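Local atomic coordinates of phosphoribosylaminoimidazole-succinocarboxamide synthase (Pyrococcus horikoshii, PDB entry 4O84), a protein that catalyses the ATP-dependent joining of L-aspartate to the carboxylate of a phosphoribosyl-aminoimidazole, making SAICAR in the de novo pathway to IMP. Residues Val91-Val96 with Ile116-Tyr121; Val95-Leu100 with Arg198-Lys203; Asp173-Phe178 with Pro194-Phe199. All coordinates share one frame; numbering follows the deposited sequence.

Interaction 1 of 3, residues Val91-Val96 with Ile116-Tyr121. With 5GP (guanosine-5'-monophosphate), chain J.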
loop_
_atom_site.group_PDB
_atom_site.type_symbol
_atom_site.label_atom_id
_atom_site.label_comp_id
_atom_site.label_asym_id
_atom_site.label_seq_id
_atom_site.Cartn_x
_atom_site.Cartn_y
_atom_site.Cartn_z
ATOM N N VAL A 91 17.139 -6.649 -1.006
ATOM C CA VAL A 91 16.717 -5.523 -1.811
ATOM C C VAL A 91 15.300 -5.719 -2.321
ATOM O O VAL A 91 14.966 -6.768 -2.892
ATOM C CB VAL A 91 17.690 -5.247 -2.990
ATOM C CG1 VAL A 91 17.137 -4.162 -3.917
ATOM C CG2 VAL A 91 19.063 -4.827 -2.470
ATOM N N VAL A 92 14.465 -4.705 -2.084
ATOM C CA VAL A 92 13.098 -4.677 -2.600
ATOM C C VAL A 92 12.974 -3.593 -3.675
ATOM O O VAL A 92 13.376 -2.426 -3.469
ATOM C CB VAL A 92 12.052 -4.423 -1.485
ATOM C CG1 VAL A 92 10.636 -4.549 -2.046
ATOM C CG2 VAL A 92 12.235 -5.406 -0.341
ATOM N N ARG A 93 12.391 -3.974 -4.808
ATOM C CA ARG A 93 12.317 -3.092 -5.955
ATOM C C ARG A 93 10.858 -2.908 -6.393
ATOM O O ARG A 93 10.120 -3.880 -6.563
ATOM C CB ARG A 93 13.212 -3.633 -7.089
ATOM C CG ARG A 93 14.519 -4.253 -6.585
ATOM C CD ARG A 93 15.495 -4.602 -7.706
ATOM N NE ARG A 93 16.157 -3.420 -8.212
ATOM C CZ ARG A 93 17.470 -3.203 -8.174
ATOM N NH1 ARG A 93 17.965 -2.058 -8.644
ATOM N NH2 ARG A 93 18.290 -4.127 -7.699
ATOM N N ASN A 94 10.442 -1.652 -6.551
ATOM C CA ASN A 94 9.101 -1.322 -7.071
ATOM C C ASN A 94 9.123 -0.781 -8.502
ATOM O O ASN A 94 8.148 -0.906 -9.250
ATOM C CB ASN A 94 8.429 -0.287 -6.171
ATOM C CG ASN A 94 8.271 -0.786 -4.758
ATOM O OD1 ASN A 94 7.676 -1.835 -4.549
ATOM N ND2 ASN A 94 8.854 -0.073 -3.791
ATOM N N VAL A 95 10.229 -0.123 -8.832
ATOM C CA VAL A 95 10.411 0.563 -10.101
ATOM C C VAL A 95 11.795 0.145 -10.595
ATOM O O VAL A 95 12.724 0.071 -9.807
ATOM C CB VAL A 95 10.309 2.111 -9.900
ATOM C CG1 VAL A 95 10.741 2.873 -11.135
ATOM C CG2 VAL A 95 8.899 2.510 -9.494
ATOM N N VAL A 96 11.899 -0.153 -11.885
ATOM C CA VAL A 96 13.158 -0.550 -12.538
ATOM C C VAL A 96 14.206 0.570 -12.505
ATOM O O VAL A 96 14.006 1.646 -13.074
ATOM C CB VAL A 96 12.919 -0.994 -14.011
ATOM C CG1 VAL A 96 14.245 -1.258 -14.748
ATOM C CG2 VAL A 96 12.024 -2.234 -14.089
ATOM N N ILE A 116 9.766 -6.813 -6.350
ATOM C CA ILE A 116 10.731 -7.872 -6.540
ATOM C C ILE A 116 11.654 -7.860 -5.315
ATOM O O ILE A 116 12.120 -6.799 -4.895
ATOM C CB ILE A 116 11.533 -7.623 -7.848
ATOM C CG1 ILE A 116 10.631 -7.848 -9.076
ATOM C CG2 ILE A 116 12.822 -8.453 -7.894
ATOM C CD1 ILE A 116 11.341 -7.665 -10.420
ATOM N N VAL A 117 11.909 -9.034 -4.743
ATOM C CA VAL A 117 12.899 -9.169 -3.679
ATOM C C VAL A 117 14.128 -9.873 -4.245
ATOM O O VAL A 117 14.015 -10.966 -4.824
ATOM C CB VAL A 117 12.386 -9.992 -2.470
ATOM C CG1 VAL A 117 13.391 -9.887 -1.330
ATOM C CG2 VAL A 117 11.017 -9.525 -2.009
ATOM N N GLU A 118 15.291 -9.244 -4.086
ATOM C CA GLU A 118 16.570 -9.877 -4.410
ATOM C C GLU A 118 17.422 -10.075 -3.156
ATOM O O GLU A 118 17.401 -9.237 -2.241
ATOM C CB GLU A 118 17.333 -9.033 -5.434
ATOM C CG GLU A 118 16.569 -8.801 -6.732
ATOM C CD GLU A 118 17.188 -7.722 -7.601
ATOM O OE1 GLU A 118 18.001 -6.898 -7.087
ATOM O OE2 GLU A 118 16.844 -7.681 -8.804
ATOM N N LEU A 119 18.172 -11.171 -3.130
ATOM C CA LEU A 119 19.051 -11.497 -2.009
ATOM C C LEU A 119 20.490 -11.375 -2.442
ATOM O O LEU A 119 20.879 -11.907 -3.490
ATOM C CB LEU A 119 18.809 -12.919 -1.485
ATOM C CG LEU A 119 17.429 -13.289 -0.971
ATOM C CD1 LEU A 119 17.379 -14.768 -0.653
ATOM C CD2 LEU A 119 17.049 -12.462 0.255
ATOM N N TYR A 120 21.287 -10.676 -1.638
ATOM C CA TYR A 120 22.697 -10.544 -1.940
ATOM C C TYR A 120 23.518 -11.083 -0.790
ATOM O O TYR A 120 23.147 -10.927 0.375
ATOM C CB TYR A 120 23.060 -9.088 -2.243
ATOM C CG TYR A 120 22.431 -8.582 -3.503
ATOM C CD1 TYR A 120 23.131 -8.603 -4.699
ATOM C CD2 TYR A 120 21.112 -8.104 -3.513
ATOM C CE1 TYR A 120 22.551 -8.156 -5.872
ATOM C CE2 TYR A 120 20.531 -7.648 -4.682
ATOM C CZ TYR A 120 21.255 -7.671 -5.857
ATOM O OH TYR A 120 20.692 -7.240 -7.031
ATOM N N TYR A 121 24.628 -11.739 -1.119
ATOM C CA TYR A 121 25.537 -12.217 -0.090
ATOM C C TYR A 121 26.417 -11.029 0.272
ATOM O O TYR A 121 27.137 -10.507 -0.577
ATOM C CB TYR A 121 26.362 -13.400 -0.600
ATOM C CG TYR A 121 27.502 -13.866 0.293
ATOM C CD1 TYR A 121 27.389 -13.886 1.695
ATOM C CD2 TYR A 121 28.703 -14.294 -0.269
ATOM C CE1 TYR A 121 28.444 -14.320 2.498
ATOM C CE2 TYR A 121 29.750 -14.733 0.516
ATOM C CZ TYR A 121 29.625 -14.746 1.891
ATOM O OH TYR A 121 30.693 -15.194 2.639
HETATM P P 5GP J . 21.472 -1.569 -7.236
HETATM O O1P 5GP J . 20.503 -1.161 -8.327
HETATM O O2P 5GP J . 22.772 -0.808 -7.328
HETATM O O3P 5GP J . 21.592 -3.066 -7.066
HETATM O "O5'" 5GP J . 20.865 -1.134 -5.785
HETATM C "C5'" 5GP J . 19.516 -1.379 -5.343
HETATM C "C4'" 5GP J . 19.102 -0.552 -4.108
HETATM O "O4'" 5GP J . 19.712 -1.043 -2.917
HETATM C "C3'" 5GP J . 19.492 0.927 -4.154
HETATM O "O3'" 5GP J . 18.520 1.678 -3.405
HETATM C "C2'" 5GP J . 20.816 0.997 -3.432
HETATM O "O2'" 5GP J . 21.049 2.289 -2.849
HETATM C "C1'" 5GP J . 20.648 -0.098 -2.386
HETATM N N9 5GP J . 21.947 -0.747 -2.113
HETATM C C8 5GP J . 22.365 -1.930 -2.611
HETATM N N7 5GP J . 23.606 -2.233 -2.151
HETATM C C5 5GP J . 24.009 -1.230 -1.359
HETATM C C6 5GP J . 25.214 -0.919 -0.551
HETATM O O6 5GP J . 26.175 -1.711 -0.527
HETATM N N1 5GP J . 25.231 0.232 0.150
HETATM C C2 5GP J . 24.199 1.102 0.148
HETATM N N2 5GP J . 24.314 2.246 0.884
HETATM N N3 5GP J . 23.054 0.876 -0.573
HETATM C C4 5GP J . 22.908 -0.248 -1.325
#

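Interaction 2 of 3, residues Val95-Leu100 with Arg198-Lys203. With 5GP (guanosine-5'-monophosphate), chain J.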
loop_
_atom_site.group_PDB
_atom_site.type_symbol
_atom_site.label_atom_id
_atom_site.label_comp_id
_atom_site.label_asym_id
_atom_site.label_seq_id
_atom_site.Cartn_x
_atom_site.Cartn_y
_atom_site.Cartn_z
ATOM N N VAL A 95 10.229 -0.123 -8.832
ATOM C CA VAL A 95 10.411 0.563 -10.101
ATOM C C VAL A 95 11.795 0.145 -10.595
ATOM O O VAL A 95 12.724 0.071 -9.807
ATOM C CB VAL A 95 10.309 2.111 -9.900
ATOM C CG1 VAL A 95 10.741 2.873 -11.135
ATOM C CG2 VAL A 95 8.899 2.510 -9.494
ATOM N N VAL A 96 11.899 -0.153 -11.885
ATOM C CA VAL A 96 13.158 -0.550 -12.538
ATOM C C VAL A 96 14.206 0.570 -12.505
ATOM O O VAL A 96 14.006 1.646 -13.074
ATOM C CB VAL A 96 12.919 -0.994 -14.011
ATOM C CG1 VAL A 96 14.245 -1.258 -14.748
ATOM C CG2 VAL A 96 12.024 -2.234 -14.089
ATOM N N ALA A 97 15.322 0.295 -11.853
ATOM C CA ALA A 97 16.459 1.210 -11.802
ATOM C C ALA A 97 17.729 0.417 -11.506
ATOM O O ALA A 97 17.666 -0.758 -11.126
ATOM C CB ALA A 97 16.245 2.280 -10.728
ATOM N N GLY A 98 18.875 1.078 -11.675
ATOM C CA GLY A 98 20.187 0.504 -11.376
ATOM C C GLY A 98 20.378 -0.877 -11.978
ATOM O O GLY A 98 20.057 -1.111 -13.149
ATOM N N SER A 99 20.858 -1.798 -11.152
ATOM C CA SER A 99 21.274 -3.113 -11.609
ATOM C C SER A 99 20.157 -3.977 -12.193
ATOM O O SER A 99 20.438 -4.893 -12.955
ATOM C CB SER A 99 22.003 -3.849 -10.481
ATOM O OG SER A 99 21.090 -4.484 -9.601
ATOM N N LEU A 100 18.898 -3.692 -11.843
ATOM C CA LEU A 100 17.768 -4.433 -12.404
ATOM C C LEU A 100 17.684 -4.305 -13.931
ATOM O O LEU A 100 17.162 -5.193 -14.617
ATOM C CB LEU A 100 16.443 -4.002 -11.756
ATOM C CG LEU A 100 15.176 -4.774 -12.139
ATOM C CD1 LEU A 100 15.331 -6.270 -11.846
ATOM C CD2 LEU A 100 13.959 -4.214 -11.416
ATOM N N ARG A 198 16.435 4.180 -3.052
ATOM C CA ARG A 198 16.250 5.110 -4.151
ATOM C C ARG A 198 14.919 5.811 -3.991
ATOM O O ARG A 198 13.856 5.167 -3.969
ATOM C CB ARG A 198 16.348 4.427 -5.525
ATOM C CG ARG A 198 17.777 4.205 -6.002
ATOM C CD ARG A 198 17.890 3.875 -7.490
ATOM N NE ARG A 198 19.269 3.519 -7.841
ATOM C CZ ARG A 198 19.727 2.275 -8.011
ATOM N NH1 ARG A 198 18.921 1.209 -7.915
ATOM N NH2 ARG A 198 21.010 2.096 -8.300
ATOM N N PHE A 199 14.989 7.136 -3.865
ATOM C CA PHE A 199 13.807 7.994 -3.780
ATOM C C PHE A 199 13.757 8.886 -5.004
ATOM O O PHE A 199 14.758 9.569 -5.328
ATOM C CB PHE A 199 13.871 8.929 -2.565
ATOM C CG PHE A 199 13.964 8.245 -1.228
ATOM C CD1 PHE A 199 13.130 7.176 -0.882
ATOM C CD2 PHE A 199 14.862 8.728 -0.276
ATOM C CE1 PHE A 199 13.219 6.593 0.368
ATOM C CE2 PHE A 199 14.944 8.156 0.980
ATOM C CZ PHE A 199 14.121 7.084 1.304
ATOM N N TRP A 200 12.614 8.902 -5.685
ATOM C CA TRP A 200 12.398 9.853 -6.777
ATOM C C TRP A 200 11.240 10.750 -6.477
ATOM O O TRP A 200 10.213 10.303 -5.947
ATOM C CB TRP A 200 12.101 9.185 -8.126
ATOM C CG TRP A 200 13.200 8.326 -8.717
ATOM C CD1 TRP A 200 14.499 8.153 -8.265
ATOM C CD2 TRP A 200 13.112 7.520 -9.935
ATOM N NE1 TRP A 200 15.190 7.283 -9.076
ATOM C CE2 TRP A 200 14.413 6.873 -10.096
ATOM C CE3 TRP A 200 12.108 7.254 -10.853
ATOM C CZ2 TRP A 200 14.679 6.006 -11.149
ATOM C CZ3 TRP A 200 12.385 6.380 -11.917
ATOM C CH2 TRP A 200 13.636 5.771 -12.056
ATOM N N ASP A 201 11.366 12.015 -6.860
ATOM C CA ASP A 201 10.218 12.903 -6.841
ATOM C C ASP A 201 9.158 12.370 -7.813
ATOM O O ASP A 201 9.462 12.012 -8.953
ATOM C CB ASP A 201 10.597 14.325 -7.234
ATOM C CG ASP A 201 9.395 15.220 -7.306
ATOM O OD1 ASP A 201 8.840 15.558 -6.248
ATOM O OD2 ASP A 201 8.963 15.539 -8.422
ATOM N N ALA A 202 7.916 12.306 -7.344
ATOM C CA ALA A 202 6.835 11.721 -8.121
ATOM C C ALA A 202 6.569 12.459 -9.440
ATOM O O ALA A 202 6.337 11.815 -10.466
ATOM C CB ALA A 202 5.559 11.614 -7.277
ATOM N N LYS A 203 6.610 13.788 -9.405
ATOM C CA LYS A 203 6.354 14.622 -10.580
ATOM C C LYS A 203 7.519 14.593 -11.572
ATOM O O LYS A 203 7.324 14.310 -12.750
ATOM C CB LYS A 203 6.018 16.070 -10.142
ATOM C CG LYS A 203 5.977 17.108 -11.266
ATOM C CD LYS A 203 4.574 17.406 -11.774
ATOM C CE LYS A 203 4.592 17.884 -13.228
ATOM N NZ LYS A 203 5.399 19.113 -13.497
HETATM P P 5GP J . 21.472 -1.569 -7.236
HETATM O O1P 5GP J . 20.503 -1.161 -8.327
HETATM O O2P 5GP J . 22.772 -0.808 -7.328
HETATM O O3P 5GP J . 21.592 -3.066 -7.066
HETATM O "O5'" 5GP J . 20.865 -1.134 -5.785
HETATM C "C5'" 5GP J . 19.516 -1.379 -5.343
HETATM C "C4'" 5GP J . 19.102 -0.552 -4.108
HETATM O "O4'" 5GP J . 19.712 -1.043 -2.917
HETATM C "C3'" 5GP J . 19.492 0.927 -4.154
HETATM O "O3'" 5GP J . 18.520 1.678 -3.405
HETATM C "C2'" 5GP J . 20.816 0.997 -3.432
HETATM O "O2'" 5GP J . 21.049 2.289 -2.849
HETATM C "C1'" 5GP J . 20.648 -0.098 -2.386
HETATM N N9 5GP J . 21.947 -0.747 -2.113
HETATM C C8 5GP J . 22.365 -1.930 -2.611
HETATM N N7 5GP J . 23.606 -2.233 -2.151
HETATM C C5 5GP J . 24.009 -1.230 -1.359
HETATM C C6 5GP J . 25.214 -0.919 -0.551
HETATM O O6 5GP J . 26.175 -1.711 -0.527
HETATM N N1 5GP J . 25.231 0.232 0.150
HETATM C C2 5GP J . 24.199 1.102 0.148
HETATM N N2 5GP J . 24.314 2.246 0.884
HETATM N N3 5GP J . 23.054 0.876 -0.573
HETATM C C4 5GP J . 22.908 -0.248 -1.325
#

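Interaction 3 of 3, residues Asp173-Phe178 with Pro194-Phe199. With 5GP (guanosine-5'-monophosphate), chain J.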
loop_
_atom_site.group_PDB
_atom_site.type_symbol
_atom_site.label_atom_id
_atom_site.label_comp_id
_atom_site.label_asym_id
_atom_site.label_seq_id
_atom_site.Cartn_x
_atom_site.Cartn_y
_atom_site.Cartn_z
ATOM N N ASP A 173 13.531 1.648 -5.004
ATOM C CA ASP A 173 14.060 0.393 -4.460
ATOM C C ASP A 173 14.804 0.771 -3.177
ATOM O O ASP A 173 14.974 1.976 -2.896
ATOM C CB ASP A 173 14.966 -0.357 -5.466
ATOM C CG ASP A 173 16.123 0.505 -5.994
ATOM O OD1 ASP A 173 16.764 1.218 -5.211
ATOM O OD2 ASP A 173 16.398 0.486 -7.203
ATOM N N PHE A 174 15.228 -0.236 -2.408
ATOM C CA PHE A 174 15.962 -0.022 -1.165
ATOM C C PHE A 174 16.569 -1.328 -0.666
ATOM O O PHE A 174 16.112 -2.404 -1.058
ATOM C CB PHE A 174 15.090 0.654 -0.080
ATOM C CG PHE A 174 13.949 -0.191 0.447
ATOM C CD1 PHE A 174 13.942 -0.616 1.776
ATOM C CD2 PHE A 174 12.867 -0.526 -0.358
ATOM C CE1 PHE A 174 12.879 -1.380 2.285
ATOM C CE2 PHE A 174 11.819 -1.293 0.145
ATOM C CZ PHE A 174 11.824 -1.721 1.459
ATOM N N LYS A 175 17.584 -1.210 0.196
ATOM C CA LYS A 175 18.284 -2.344 0.784
ATOM C C LYS A 175 18.019 -2.413 2.291
ATOM O O LYS A 175 18.107 -1.417 2.988
ATOM C CB LYS A 175 19.793 -2.240 0.547
ATOM C CG LYS A 175 20.641 -3.247 1.347
ATOM C CD LYS A 175 22.099 -2.821 1.518
ATOM C CE LYS A 175 22.292 -1.574 2.383
ATOM N NZ LYS A 175 22.500 -1.840 3.824
ATOM N N LEU A 176 17.715 -3.613 2.766
ATOM C CA LEU A 176 17.522 -3.894 4.183
ATOM C C LEU A 176 18.550 -4.912 4.629
ATOM O O LEU A 176 19.065 -5.709 3.816
ATOM C CB LEU A 176 16.117 -4.452 4.449
ATOM C CG LEU A 176 14.909 -3.561 4.142
ATOM C CD1 LEU A 176 13.615 -4.283 4.467
ATOM C CD2 LEU A 176 15.003 -2.227 4.899
ATOM N N GLU A 177 18.851 -4.868 5.923
ATOM C CA GLU A 177 19.619 -5.907 6.578
ATOM C C GLU A 177 18.900 -6.344 7.855
ATOM O O GLU A 177 18.098 -5.588 8.446
ATOM C CB GLU A 177 21.047 -5.460 6.865
ATOM C CG GLU A 177 21.790 -5.020 5.606
ATOM C CD GLU A 177 23.242 -4.627 5.839
ATOM O OE1 GLU A 177 23.873 -5.067 6.830
ATOM O OE2 GLU A 177 23.768 -3.876 4.999
ATOM N N PHE A 178 19.201 -7.573 8.253
ATOM C CA PHE A 178 18.444 -8.283 9.260
ATOM C C PHE A 178 19.404 -9.051 10.146
ATOM O O PHE A 178 20.500 -9.470 9.708
ATOM C CB PHE A 178 17.495 -9.297 8.604
ATOM C CG PHE A 178 16.314 -8.680 7.911
ATOM C CD1 PHE A 178 15.178 -8.314 8.625
ATOM C CD2 PHE A 178 16.327 -8.489 6.535
ATOM C CE1 PHE A 178 14.089 -7.751 7.976
ATOM C CE2 PHE A 178 15.237 -7.928 5.879
ATOM C CZ PHE A 178 14.114 -7.567 6.600
ATOM N N PRO A 194 18.364 7.893 2.632
ATOM C CA PRO A 194 18.649 8.133 1.218
ATOM C C PRO A 194 19.999 7.530 0.792
ATOM O O PRO A 194 20.279 7.457 -0.398
ATOM C CB PRO A 194 18.650 9.682 1.096
ATOM C CG PRO A 194 17.936 10.178 2.317
ATOM C CD PRO A 194 18.172 9.150 3.393
ATOM N N ASP A 195 20.818 7.090 1.751
ATOM C CA ASP A 195 22.005 6.304 1.426
ATOM C C ASP A 195 21.658 4.896 0.915
ATOM O O ASP A 195 22.357 4.348 0.037
ATOM C CB ASP A 195 22.944 6.195 2.636
ATOM C CG ASP A 195 24.009 7.291 2.663
ATOM O OD1 ASP A 195 25.016 7.094 3.380
ATOM O OD2 ASP A 195 23.840 8.342 1.989
ATOM N N THR A 196 20.575 4.331 1.462
ATOM C CA THR A 196 20.226 2.918 1.239
ATOM C C THR A 196 18.891 2.664 0.514
ATOM O O THR A 196 18.440 1.510 0.438
ATOM C CB THR A 196 20.169 2.157 2.576
ATOM O OG1 THR A 196 19.171 2.764 3.407
ATOM C CG2 THR A 196 21.516 2.180 3.254
ATOM N N CYS A 197 18.275 3.737 0.019
ATOM C CA CYS A 197 17.020 3.699 -0.739
ATOM C C CYS A 197 17.182 4.519 -2.013
ATOM O O CYS A 197 17.937 5.481 -2.036
ATOM C CB CYS A 197 15.873 4.361 0.041
ATOM S SG CYS A 197 15.440 3.716 1.658
ATOM N N ARG A 198 16.435 4.180 -3.052
ATOM C CA ARG A 198 16.250 5.110 -4.151
ATOM C C ARG A 198 14.919 5.811 -3.991
ATOM O O ARG A 198 13.856 5.167 -3.969
ATOM C CB ARG A 198 16.348 4.427 -5.525
ATOM C CG ARG A 198 17.777 4.205 -6.002
ATOM C CD ARG A 198 17.890 3.875 -7.490
ATOM N NE ARG A 198 19.269 3.519 -7.841
ATOM C CZ ARG A 198 19.727 2.275 -8.011
ATOM N NH1 ARG A 198 18.921 1.209 -7.915
ATOM N NH2 ARG A 198 21.010 2.096 -8.300
ATOM N N PHE A 199 14.989 7.136 -3.865
ATOM C CA PHE A 199 13.807 7.994 -3.780
ATOM C C PHE A 199 13.757 8.886 -5.004
ATOM O O PHE A 199 14.758 9.569 -5.328
ATOM C CB PHE A 199 13.871 8.929 -2.565
ATOM C CG PHE A 199 13.964 8.245 -1.228
ATOM C CD1 PHE A 199 13.130 7.176 -0.882
ATOM C CD2 PHE A 199 14.862 8.728 -0.276
ATOM C CE1 PHE A 199 13.219 6.593 0.368
ATOM C CE2 PHE A 199 14.944 8.156 0.980
ATOM C CZ PHE A 199 14.121 7.084 1.304
HETATM P P 5GP J . 21.472 -1.569 -7.236
HETATM O O1P 5GP J . 20.503 -1.161 -8.327
HETATM O O2P 5GP J . 22.772 -0.808 -7.328
HETATM O O3P 5GP J . 21.592 -3.066 -7.066
HETATM O "O5'" 5GP J . 20.865 -1.134 -5.785
HETATM C "C5'" 5GP J . 19.516 -1.379 -5.343
HETATM C "C4'" 5GP J . 19.102 -0.552 -4.108
HETATM O "O4'" 5GP J . 19.712 -1.043 -2.917
HETATM C "C3'" 5GP J . 19.492 0.927 -4.154
HETATM O "O3'" 5GP J . 18.520 1.678 -3.405
HETATM C "C2'" 5GP J . 20.816 0.997 -3.432
HETATM O "O2'" 5GP J . 21.049 2.289 -2.849
HETATM C "C1'" 5GP J . 20.648 -0.098 -2.386
HETATM N N9 5GP J . 21.947 -0.747 -2.113
HETATM C C8 5GP J . 22.365 -1.930 -2.611
HETATM N N7 5GP J . 23.606 -2.233 -2.151
HETATM C C5 5GP J . 24.009 -1.230 -1.359
HETATM C C6 5GP J . 25.214 -0.919 -0.551
HETATM O O6 5GP J . 26.175 -1.711 -0.527
HETATM N N1 5GP J . 25.231 0.232 0.150
HETATM C C2 5GP J . 24.199 1.102 0.148
HETATM N N2 5GP J . 24.314 2.246 0.884
HETATM N N3 5GP J . 23.054 0.876 -0.573
HETATM C C4 5GP J . 22.908 -0.248 -1.325
HETATM O O HOH W 1 17.100 0.924 3.895
#

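Interaction 1 of 3, residues Val91-Val96 with Ile116-Tyr121
Glu118 OE1 is gripped by two donors that come from opposite faces of its carboxylate. Arg93 NH2 donates to Glu118 OE1 across the strands at 2.9 Å, on the syn side and with the oxygen close to the guanidinium plane, forming a salt bridge. From the other face Tyr120 OH, two residues along the same strand, donates to Glu118 OE1 at 2.7 Å, well above the carboxylate plane. The guanidinium and carboxylate are turned 59° against each other, and OE1 alone takes the bond, not the flat two-pronged form. Glu118 OE1 and OE2 each lie 3.5 Å from Arg93 CD, against the arginine's methylene chain. That chain runs out extended and then bends at chi3 (76°), which turns the guanidinium over so that its other terminal nitrogen, Arg93 NH1, can donate to O1P of the bound guanosine monophosphate at 2.7 Å. Glu118 is thus a second-shell residue that positions a phosphate-binding arginine, and its negative charge probably helps to hold the guanidinium in place beside the phosphate.

Beneath these side chains lies a regular antiparallel ladder between strands 84-93 and 111-121. Val91 with Glu118 and Arg93 with Ile116 are hydrogen-bonded pairs, while Val92 and Val117 form the non-hydrogen-bonded pair between them, with CA atoms 4.6 Å apart. Their valine side chains share the face packed by helix 143-165, where branched apolar residues suit both strand and core; Val91, Arg93, Ile116 and Glu118 occupy the ligand-facing side. There Val91 CG2 meets CE2 of the Tyr120 ring obliquely at 3.9 Å, while Val91 CG1, anti to the backbone N (chi1 173°), touches C5' of the nucleotide at the same distance.

Interaction 2 of 3, residues Val95-Leu100 with Arg198-Lys203
Gly98 CA lies over one face of the Arg198 guanidinium, 3.6 Å from NH2, while C3' of the bound guanosine monophosphate lies over the opposite face, toward the rim, so the flat cation sits between loop backbone and ribose. Glycine suits the position twice over: its phi is positive (49°), and a CB would run into both Arg198 NH2 and O1P of the ligand.

Arg198 leaves its strand with CG anti to the carbonyl carbon (chi1 -81°) and then stays extended as far as NE, a straight reach that brings the guanidinium edge-on to the phosphate. Arg198 NH1 donates to O1P at 2.9 Å, and NH2 adds a longer, more bent bond to the same oxygen; NH1 is also paired with Asp173 and NE with Asp211, so the group is fixed along its rim. Farther back, Arg198 CD rests on Ala97 CB at 4.0 Å.

That methyl also meets CZ2 of Trp200, while Val95 CG1 lies obliquely against Trp200 CZ3 at 4.0 Å. The indole offers the far end of its six-membered ring to the loop, and small or branched apolar residues fit against it.

Ser99 completes the loop's hold. Ser99 N donates to O1P at 2.9 Å, and its side chain has OG between N and the carbonyl carbon (chi1 84°), from where it donates to O3P. Backbone N-H, serine hydroxyl and arginine converging on one phosphate, with a glycine beside them, make this a phosphate-binding loop site, occupied here by the nucleotide monophosphate.

Interaction 3 of 3, residues Asp173-Phe178 with Pro194-Phe199
Asp173 carries the contact with Arg198, and its CB packs against the carbonyl oxygen of Val92 on the adjoining strand. With CG between N and the carbonyl carbon (chi1 55°), the carboxylate turns to Arg198 and the ribose, and Asp173 CG lies 3.7 Å from C4' of the ribose. Asp173 OD1 accepts from the ribose O3' at 2.6 Å and also packs on Arg198 CB and CG. Asp173 OD2 takes Arg198 NH1 on its syn side at 2.7 Å, a salt bridge lying almost in the guanidinium plane. Were Arg198 an alanine, Asp173 OD2 would probably lose its closest positive mate and O1P two of its donor bonds.

Further along, Lys175 N bonds to Thr196 O at 2.9 Å. Lys175 CD lies over one face of the purine, 3.8 Å from its C5, and NZ then bridges to Glu177 and Asp190. On the other face of the sheet Cys197 SG touches Phe174 CB at 3.5 Å and lies obliquely to its ring, both turned to the apolar side, where Phe174 meets helix 143-165. Two antiparallel strands, polar on one face and apolar on the other, here form the ribose- and base-binding wall of a nucleotide pocket.

In the fold
All three contacts are buried and reach one antiparallel sheet around the same nucleotide, but they differ in kind. Interactions 1 and 3 are pairings of different strands of the sheet, joined because strands 84-93 and 169-180 are neighbours; interaction 3 sits nearest the centre of the chain. Interaction 2 has no hydrogen bonds between its segments: it packs the loop after strand 84-93 against strand 197-201, the strand also used by interaction 3. Their chemistry follows their place in the fold. Arg93 and Arg198 come close together at the phosphate, each with an acidic partner from an adjoining strand, while the loop adds neutral donors and interaction 3 adds the hydrogen bond to the ribose hydroxyl and the packing on the base.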